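PDB 2RDP: putative transcriptional regulator MarR from Geobacillus stearothermophilus, which probably binds DNA through a winged-helix domain as a dimeric transcriptional regulator of the MarR family. Local coordinates for residues Ala7-Glu10 and Arg11-Ala14; Ala24-Leu27 and Lys28-Arg32; Asp56-Val59 and Gly60-Ser63; Val135-Arg138 and Cys139-Leu143. All coordinates share one frame; numbering follows the deposited sequence.

Contact 1: Ala7-Glu10 and Arg11-Ala14; sequences AMNE and RTVA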
# COMPACT_ATOMS: atom_id res chain seq x y z
N ALA A 7 15.32 17.33 15.84
CA ALA A 7 16.77 17.02 15.63
C ALA A 7 16.90 16.08 14.43
O ALA A 7 17.97 15.48 14.19
CB ALA A 7 17.38 16.37 16.88
N MSE A 8 15.81 15.96 13.68
CA MSE A 8 15.76 15.06 12.53
C MSE A 8 16.03 15.81 11.24
O MSE A 8 15.71 16.99 11.13
CB MSE A 8 14.44 14.29 12.49
CG MSE A 8 14.33 13.38 13.70
SE MSE A 8 13.67 11.60 13.31
CE MSE A 8 14.44 11.13 11.54
N ASN A 9 16.68 15.15 10.30
CA ASN A 9 17.17 15.81 9.12
C ASN A 9 16.10 15.76 8.04
O ASN A 9 15.72 14.68 7.61
CB ASN A 9 18.48 15.16 8.69
CG ASN A 9 19.06 15.75 7.43
OD1 ASN A 9 18.56 15.53 6.35
ND2 ASN A 9 20.11 16.48 7.57
N GLU A 10 15.62 16.92 7.61
CA GLU A 10 14.47 16.97 6.70
C GLU A 10 14.73 16.49 5.26
O GLU A 10 13.85 15.89 4.67
CB GLU A 10 13.73 18.31 6.74
CG GLU A 10 14.48 19.48 6.24
CD GLU A 10 13.90 20.78 6.79
OE1 GLU A 10 12.65 20.84 6.95
OE2 GLU A 10 14.69 21.72 7.08
N ARG A 11 15.92 16.73 4.72
CA ARG A 11 16.28 16.18 3.42
C ARG A 11 16.18 14.66 3.43
O ARG A 11 15.57 14.07 2.53
CB ARG A 11 17.67 16.68 2.98
CG ARG A 11 17.73 18.22 2.95
CD ARG A 11 19.03 18.83 2.38
NE ARG A 11 19.35 18.26 1.07
CZ ARG A 11 20.40 18.61 0.32
NH1 ARG A 11 21.26 19.55 0.72
NH2 ARG A 11 20.59 18.02 -0.85
N THR A 12 16.71 14.02 4.47
CA THR A 12 16.67 12.56 4.59
C THR A 12 15.26 12.06 4.82
O THR A 12 14.86 11.07 4.22
CB THR A 12 17.62 12.04 5.71
OG1 THR A 12 18.97 12.35 5.37
CG2 THR A 12 17.50 10.52 5.90
N VAL A 13 14.52 12.69 5.72
CA VAL A 13 13.16 12.24 6.02
C VAL A 13 12.30 12.35 4.75
O VAL A 13 11.52 11.48 4.47
CB VAL A 13 12.52 13.10 7.16
CG1 VAL A 13 11.02 12.88 7.25
CG2 VAL A 13 13.20 12.81 8.50
N ALA A 14 12.45 13.45 4.01
CA ALA A 14 11.80 13.65 2.72
C ALA A 14 12.14 12.53 1.73
O ALA A 14 11.24 12.03 1.08
CB ALA A 14 12.12 15.04 2.13

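Contact 2: Ala24-Leu27 and Lys28-Arg32; sequences AANL and KQRGR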
# COMPACT_ATOMS: atom_id res chain seq x y z
N ALA A 24 5.60 1.16 -1.58
CA ALA A 24 4.23 0.70 -1.33
C ALA A 24 3.35 0.75 -2.60
O ALA A 24 2.50 -0.12 -2.78
CB ALA A 24 3.59 1.55 -0.22
N ALA A 25 3.54 1.74 -3.45
CA ALA A 25 2.80 1.80 -4.68
C ALA A 25 3.18 0.65 -5.64
O ALA A 25 2.35 0.13 -6.36
CB ALA A 25 2.96 3.19 -5.38
N ASN A 26 4.45 0.28 -5.66
CA ASN A 26 4.92 -0.77 -6.52
C ASN A 26 4.45 -2.15 -5.98
O ASN A 26 3.99 -2.98 -6.73
CB ASN A 26 6.44 -0.66 -6.71
CG ASN A 26 7.03 -1.80 -7.54
OD1 ASN A 26 7.17 -2.95 -7.08
ND2 ASN A 26 7.42 -1.49 -8.77
N LEU A 27 4.52 -2.35 -4.68
CA LEU A 27 4.05 -3.56 -4.01
C LEU A 27 2.57 -3.78 -4.20
O LEU A 27 2.12 -4.92 -4.28
CB LEU A 27 4.28 -3.40 -2.53
CG LEU A 27 4.82 -4.43 -1.57
CD1 LEU A 27 5.95 -5.32 -2.19
CD2 LEU A 27 5.34 -3.67 -0.31
N LYS A 28 1.81 -2.70 -4.22
CA LYS A 28 0.35 -2.76 -4.37
C LYS A 28 0.04 -3.30 -5.77
O LYS A 28 -0.79 -4.20 -5.90
CB LYS A 28 -0.31 -1.37 -4.13
CG LYS A 28 -1.73 -1.29 -4.57
CD LYS A 28 -2.33 0.08 -4.35
CE LYS A 28 -3.60 0.21 -5.15
NZ LYS A 28 -4.26 1.52 -4.88
N GLN A 29 0.71 -2.75 -6.78
CA GLN A 29 0.52 -3.19 -8.14
C GLN A 29 1.00 -4.64 -8.38
O GLN A 29 0.30 -5.39 -9.04
CB GLN A 29 1.19 -2.22 -9.13
CG GLN A 29 0.99 -2.58 -10.60
CD GLN A 29 -0.47 -2.71 -11.03
OE1 GLN A 29 -1.40 -2.30 -10.31
NE2 GLN A 29 -0.69 -3.24 -12.23
N ARG A 30 2.17 -5.03 -7.88
CA ARG A 30 2.58 -6.45 -7.92
C ARG A 30 1.48 -7.35 -7.33
O ARG A 30 1.14 -8.36 -7.90
CB ARG A 30 3.88 -6.67 -7.16
CG ARG A 30 5.02 -6.15 -7.91
CD ARG A 30 6.23 -6.00 -7.03
NE ARG A 30 7.38 -5.63 -7.85
CZ ARG A 30 8.16 -6.49 -8.49
NH1 ARG A 30 7.94 -7.80 -8.44
NH2 ARG A 30 9.17 -6.04 -9.21
N GLY A 31 0.92 -6.94 -6.20
CA GLY A 31 -0.19 -7.65 -5.54
C GLY A 31 -1.38 -7.80 -6.44
O GLY A 31 -1.95 -8.89 -6.52
N ARG A 32 -1.75 -6.70 -7.12
CA ARG A 32 -2.85 -6.67 -8.12
C ARG A 32 -2.65 -7.64 -9.28
O ARG A 32 -3.59 -8.33 -9.69
CB ARG A 32 -3.06 -5.28 -8.75
CG ARG A 32 -3.44 -4.12 -7.83
CD ARG A 32 -4.59 -4.49 -6.98
NE ARG A 32 -5.54 -3.39 -6.83
CZ ARG A 32 -5.88 -2.83 -5.67
NH1 ARG A 32 -5.33 -3.24 -4.52
NH2 ARG A 32 -6.78 -1.85 -5.68

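Contact 3: Asp56-Val59 and Gly60-Ser63; sequences DLTV and GELS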
# COMPACT_ATOMS: atom_id res chain seq x y z
N ASP A 56 -10.47 -17.58 13.75
CA ASP A 56 -11.85 -17.05 13.69
C ASP A 56 -11.94 -15.62 14.22
O ASP A 56 -11.39 -15.32 15.27
CB ASP A 56 -12.81 -17.94 14.47
CG ASP A 56 -12.91 -19.37 13.92
OD1 ASP A 56 -13.68 -20.17 14.52
OD2 ASP A 56 -12.22 -19.70 12.90
N LEU A 57 -12.61 -14.73 13.48
CA LEU A 57 -12.78 -13.31 13.88
C LEU A 57 -14.22 -12.93 13.77
O LEU A 57 -14.90 -13.38 12.87
CB LEU A 57 -11.97 -12.37 12.98
CG LEU A 57 -10.43 -12.46 12.97
CD1 LEU A 57 -9.90 -11.47 11.98
CD2 LEU A 57 -9.82 -12.21 14.36
N THR A 58 -14.72 -12.11 14.69
CA THR A 58 -16.04 -11.53 14.51
C THR A 58 -15.93 -10.47 13.42
O THR A 58 -14.84 -10.08 13.04
CB THR A 58 -16.59 -10.91 15.82
OG1 THR A 58 -15.80 -9.77 16.16
CG2 THR A 58 -16.55 -11.91 16.98
N VAL A 59 -17.06 -10.01 12.89
CA VAL A 59 -17.05 -8.95 11.89
C VAL A 59 -16.51 -7.67 12.53
O VAL A 59 -15.80 -6.89 11.90
CB VAL A 59 -18.48 -8.70 11.29
CG1 VAL A 59 -18.51 -7.47 10.43
CG2 VAL A 59 -18.98 -9.89 10.48
N GLY A 60 -16.85 -7.43 13.79
CA GLY A 60 -16.27 -6.31 14.50
C GLY A 60 -14.75 -6.40 14.58
O GLY A 60 -14.07 -5.42 14.34
N GLU A 61 -14.20 -7.56 14.91
CA GLU A 61 -12.76 -7.72 14.99
C GLU A 61 -12.11 -7.58 13.63
O GLU A 61 -11.05 -6.95 13.49
CB GLU A 61 -12.40 -9.08 15.56
CG GLU A 61 -13.02 -9.31 16.90
CD GLU A 61 -12.60 -10.62 17.52
OE1 GLU A 61 -12.13 -10.56 18.68
OE2 GLU A 61 -12.74 -11.68 16.87
N LEU A 62 -12.74 -8.14 12.63
CA LEU A 62 -12.20 -8.11 11.29
C LEU A 62 -12.18 -6.69 10.77
O LEU A 62 -11.19 -6.22 10.21
CB LEU A 62 -13.02 -9.04 10.35
CG LEU A 62 -12.55 -9.18 8.89
CD1 LEU A 62 -11.08 -9.65 8.84
CD2 LEU A 62 -13.40 -10.18 8.12
N SER A 63 -13.26 -5.97 11.00
CA SER A 63 -13.34 -4.61 10.49
C SER A 63 -12.33 -3.69 11.19
O SER A 63 -11.80 -2.78 10.55
CB SER A 63 -14.78 -4.06 10.62
OG SER A 63 -15.05 -3.88 11.98
O HOH W 1 -12.48 -14.13 17.51

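Contact 4: Val135-Arg138 and Cys139-Leu143; sequences VFER and CLRKL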
# COMPACT_ATOMS: atom_id res chain seq x y z
N VAL A 135 20.52 -7.51 7.10
CA VAL A 135 20.41 -6.10 7.51
C VAL A 135 19.04 -5.52 7.15
O VAL A 135 18.35 -4.90 7.98
CB VAL A 135 21.56 -5.26 6.90
CG1 VAL A 135 21.30 -3.78 7.00
CG2 VAL A 135 22.90 -5.65 7.58
N PHE A 136 18.66 -5.75 5.89
CA PHE A 136 17.39 -5.34 5.38
C PHE A 136 16.22 -5.85 6.27
O PHE A 136 15.38 -5.07 6.70
CB PHE A 136 17.29 -5.83 3.94
CG PHE A 136 16.03 -5.46 3.26
CD1 PHE A 136 15.75 -4.13 2.97
CD2 PHE A 136 15.11 -6.46 2.89
CE1 PHE A 136 14.58 -3.77 2.32
CE2 PHE A 136 13.90 -6.11 2.23
CZ PHE A 136 13.65 -4.76 1.95
N GLU A 137 16.21 -7.13 6.60
CA GLU A 137 15.20 -7.68 7.48
C GLU A 137 15.20 -7.02 8.86
O GLU A 137 14.16 -6.74 9.44
CB GLU A 137 15.43 -9.19 7.65
CG GLU A 137 14.35 -9.88 8.51
CD GLU A 137 14.77 -11.26 8.95
OE1 GLU A 137 14.10 -11.81 9.84
OE2 GLU A 137 15.82 -11.76 8.47
N ARG A 138 16.39 -6.86 9.41
CA ARG A 138 16.56 -6.13 10.63
C ARG A 138 15.92 -4.72 10.59
O ARG A 138 15.19 -4.36 11.52
CB ARG A 138 18.04 -6.05 10.95
CG ARG A 138 18.32 -6.27 12.41
CD ARG A 138 19.81 -6.17 12.67
NE ARG A 138 20.51 -7.44 12.42
CZ ARG A 138 21.68 -7.54 11.80
NH1 ARG A 138 22.28 -6.45 11.30
NH2 ARG A 138 22.24 -8.76 11.67
N CYS A 139 16.15 -3.96 9.51
CA CYS A 139 15.54 -2.62 9.30
C CYS A 139 14.03 -2.63 9.23
O CYS A 139 13.37 -1.83 9.86
CB CYS A 139 16.05 -1.97 7.98
SG CYS A 139 17.80 -1.50 8.05
N LEU A 140 13.48 -3.52 8.42
CA LEU A 140 12.05 -3.72 8.33
C LEU A 140 11.39 -4.14 9.66
O LEU A 140 10.31 -3.68 9.98
CB LEU A 140 11.76 -4.79 7.30
CG LEU A 140 12.16 -4.34 5.91
CD1 LEU A 140 11.76 -5.48 5.02
CD2 LEU A 140 11.49 -2.95 5.46
N ARG A 141 12.04 -5.03 10.39
CA ARG A 141 11.54 -5.46 11.65
C ARG A 141 11.45 -4.26 12.63
O ARG A 141 10.43 -4.09 13.28
CB ARG A 141 12.42 -6.59 12.18
CG ARG A 141 11.72 -7.64 12.97
CD ARG A 141 12.63 -8.87 13.25
NE ARG A 141 12.59 -9.89 12.19
CZ ARG A 141 11.52 -10.62 11.87
NH1 ARG A 141 10.35 -10.42 12.48
NH2 ARG A 141 11.59 -11.53 10.92
N LYS A 142 12.51 -3.44 12.73
CA LYS A 142 12.50 -2.20 13.52
C LYS A 142 11.46 -1.19 13.00
O LYS A 142 10.71 -0.62 13.79
CB LYS A 142 13.88 -1.57 13.53
CG LYS A 142 14.12 -0.72 14.75
CD LYS A 142 15.41 0.09 14.60
CE LYS A 142 15.53 1.24 15.63
NZ LYS A 142 15.56 0.80 17.05
N LEU A 143 11.39 -0.99 11.67
CA LEU A 143 10.38 -0.09 11.14
C LEU A 143 8.98 -0.54 11.58
O LEU A 143 8.22 0.25 12.13
CB LEU A 143 10.45 0.02 9.61
CG LEU A 143 9.35 0.91 9.02
CD1 LEU A 143 9.50 2.35 9.53
CD2 LEU A 143 9.35 0.93 7.51

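Contact 1: Ala7-Glu10 and Arg11-Ala14
N9 and T12 meet at the start of helix 10-35, where N9 is the N-cap. The amide oxygen N9 OD1 accepts a hydrogen bond from T12 N at 3.0 Å. The bond is nearly straight, 163° at the hydrogen, and the donor lies in the plane of the amide carbonyl. The first torsion of N9 (chi1 178°) turns CG away from its own backbone N and folds the amide over the first turn. The T12 hydroxyl stands close by, with OG1 3.4 Å from N9 OD1. This is a weak bond at most, since another acceptor also lies near the hydroxyl.

Backbone oxygens serve the next two amides. V13 N donates to N9 O at 3.0 Å. A14 N donates to E10 O at 2.9 Å. N9, E10 and R11 are exposed.

M8 and V13 make the apolar contact. The methyl CE of the selenomethionine M8 packs on V13 CG2 at 3.7 Å, the two side chains crossing at about a right angle. L125 of the second subunit also packs on M8, and Q118 of that subunit packs on V13 and A14.

The chemistry is that of a helix start. The side chain of N9 supplies an acceptor for T12 N, an amide that has no preceding helical turn to bond to, while M8 and V13 pack on each other and on the second subunit.

Contact 2: Ala24-Leu27 and Lys28-Arg32
N26 and R30 lie one helical turn apart on helix 10-35, and their side chains run obliquely across each other. The amide oxygen N26 OD1 meets R30 NE at 2.8 Å. It lies at the edge of the guanidinium, near its plane. The donor lies in the amide plane, on a lone pair of OD1. The bond is bent, with 140° at the hydrogen, and the two flat groups are turned 37° from each other.

The torsions bring the groups together. Chi1 of N26 (176°) points CG away from the backbone N, while R30 CG lies beside its own backbone N and the chain runs extended to NE. R30 CD passes N26 OD1 at 3.2 Å on the way.

In the backbone, R30 N bonds to N26 O at 3.0 Å, so N26 holds R30 by both backbone and side chain. The remaining nitrogens have partners elsewhere. R30 NH1 makes a salt bridge to D120. R30 NH2 and N26 ND2 both bond to M147 O of the second subunit, and L27 packs on that same M147.

This is an i to i+4 side-chain bond on a helix, set in the helical dimer interface typical of MarR proteins.

Contact 3: Asp56-Val59 and Gly60-Ser63
T58 and E61 form a capping box at the start of helix 59-66, and each side chain bonds the other's backbone N. T58 OG1 accepts from E61 N at 3.0 Å. E61 OE2 accepts from T58 N at 3.0 Å, with 165° at the hydrogen. The carboxylate is met on its anti side, 21° out of plane. T58 OG1 sits between its own N and carbonyl carbon (chi1 67°), which turns it to the helix start. E61 CG lies beside its backbone N and the rest of the chain is extended, which carries the carboxylate back to T58 N.

Water and backbone bonds extend the network. One water donates to both D56 O and E61 OE2. T58 O takes L62 N at 2.9 Å, and V59 O takes S63 N at 2.8 Å. S63 OG lies near both V59 O and G60 O and could bond either. D56 OD1 pairs outside with R101.

Apolar contacts lie on the inner side. L57 CD1 touches L62 CD1 at 3.8 Å, the two side chains crossing at about a right angle. L51 and W50 of helix 42-54 pack on L57 and L62 respectively.

With alanine at E61, T58 N would probably lose its acceptor and the water one of its two partners.

Helices 59-66 and 70-82 fit the helix-turn-helix of the winged-helix domain, 70-82 probably being the recognition helix. The chemistry implies a helix start held by two reciprocal side-chain bonds, with a leucine pair tying it to the domain core.

Contact 4: Val135-Arg138 and Cys139-Leu143
C139 meets V135 first along helix 130-147, its N bonded to V135 O at 2.8 Å. Its sulfur is linked covalently to a beta-mercaptoethanol, probably from the crystallisation liquor.

The methyl CD1 of L140 sits over one face of the F136 ring, 3.9 Å from the centroid and 27° off the normal, a CH-pi contact. It leans toward the rim, nearest CE2 at 3.6 Å. A chi1 near 180° (-178°) brings the F136 ring beneath the methyl.

R141 lies alongside E137. R141 NH2 reaches the anti lone pair of E137 OE1 at 2.7 Å, in a salt bridge at the guanidinium edge. The carboxylate plane is turned 70° from the guanidinium. R141 NE adds a weak bond to the same oxygen. A glutamine in place of E137 would probably cost R141 the charge of its closest mate.

K142 N bonds to R138 O at 3.1 Å, and its side chain makes a cation-pi contact with F128 of the second subunit.

Helix 130-147 packs against its copy in the second subunit: V135 meets V135, and F136 meets C139 in both directions. Within the chain, the F136 ring meets F128, in the loop between helices 104-124 and 130-147.

In the fold
Contacts 1 and 2 lie on the same helix, 10-35, with centres 26 Å apart. Contact 4 lies on helix 130-147, its centre about 19 Å from contact 1 and 20 Å from contact 2. Nearest atoms of contacts 2 and 4 are about 8 Å apart. These three all touch the second subunit and belong to the dimer region. Contact 3 stands apart, in the probable DNA-binding domain, and touches no other chain of the assembly. Its centre is about 25 Å from contact 2 and 39 Å from contact 1. The sodium ion, at L35, Y38 and I40, is about 10 Å from G31 of contact 2, at the C-terminal end of helix 10-35.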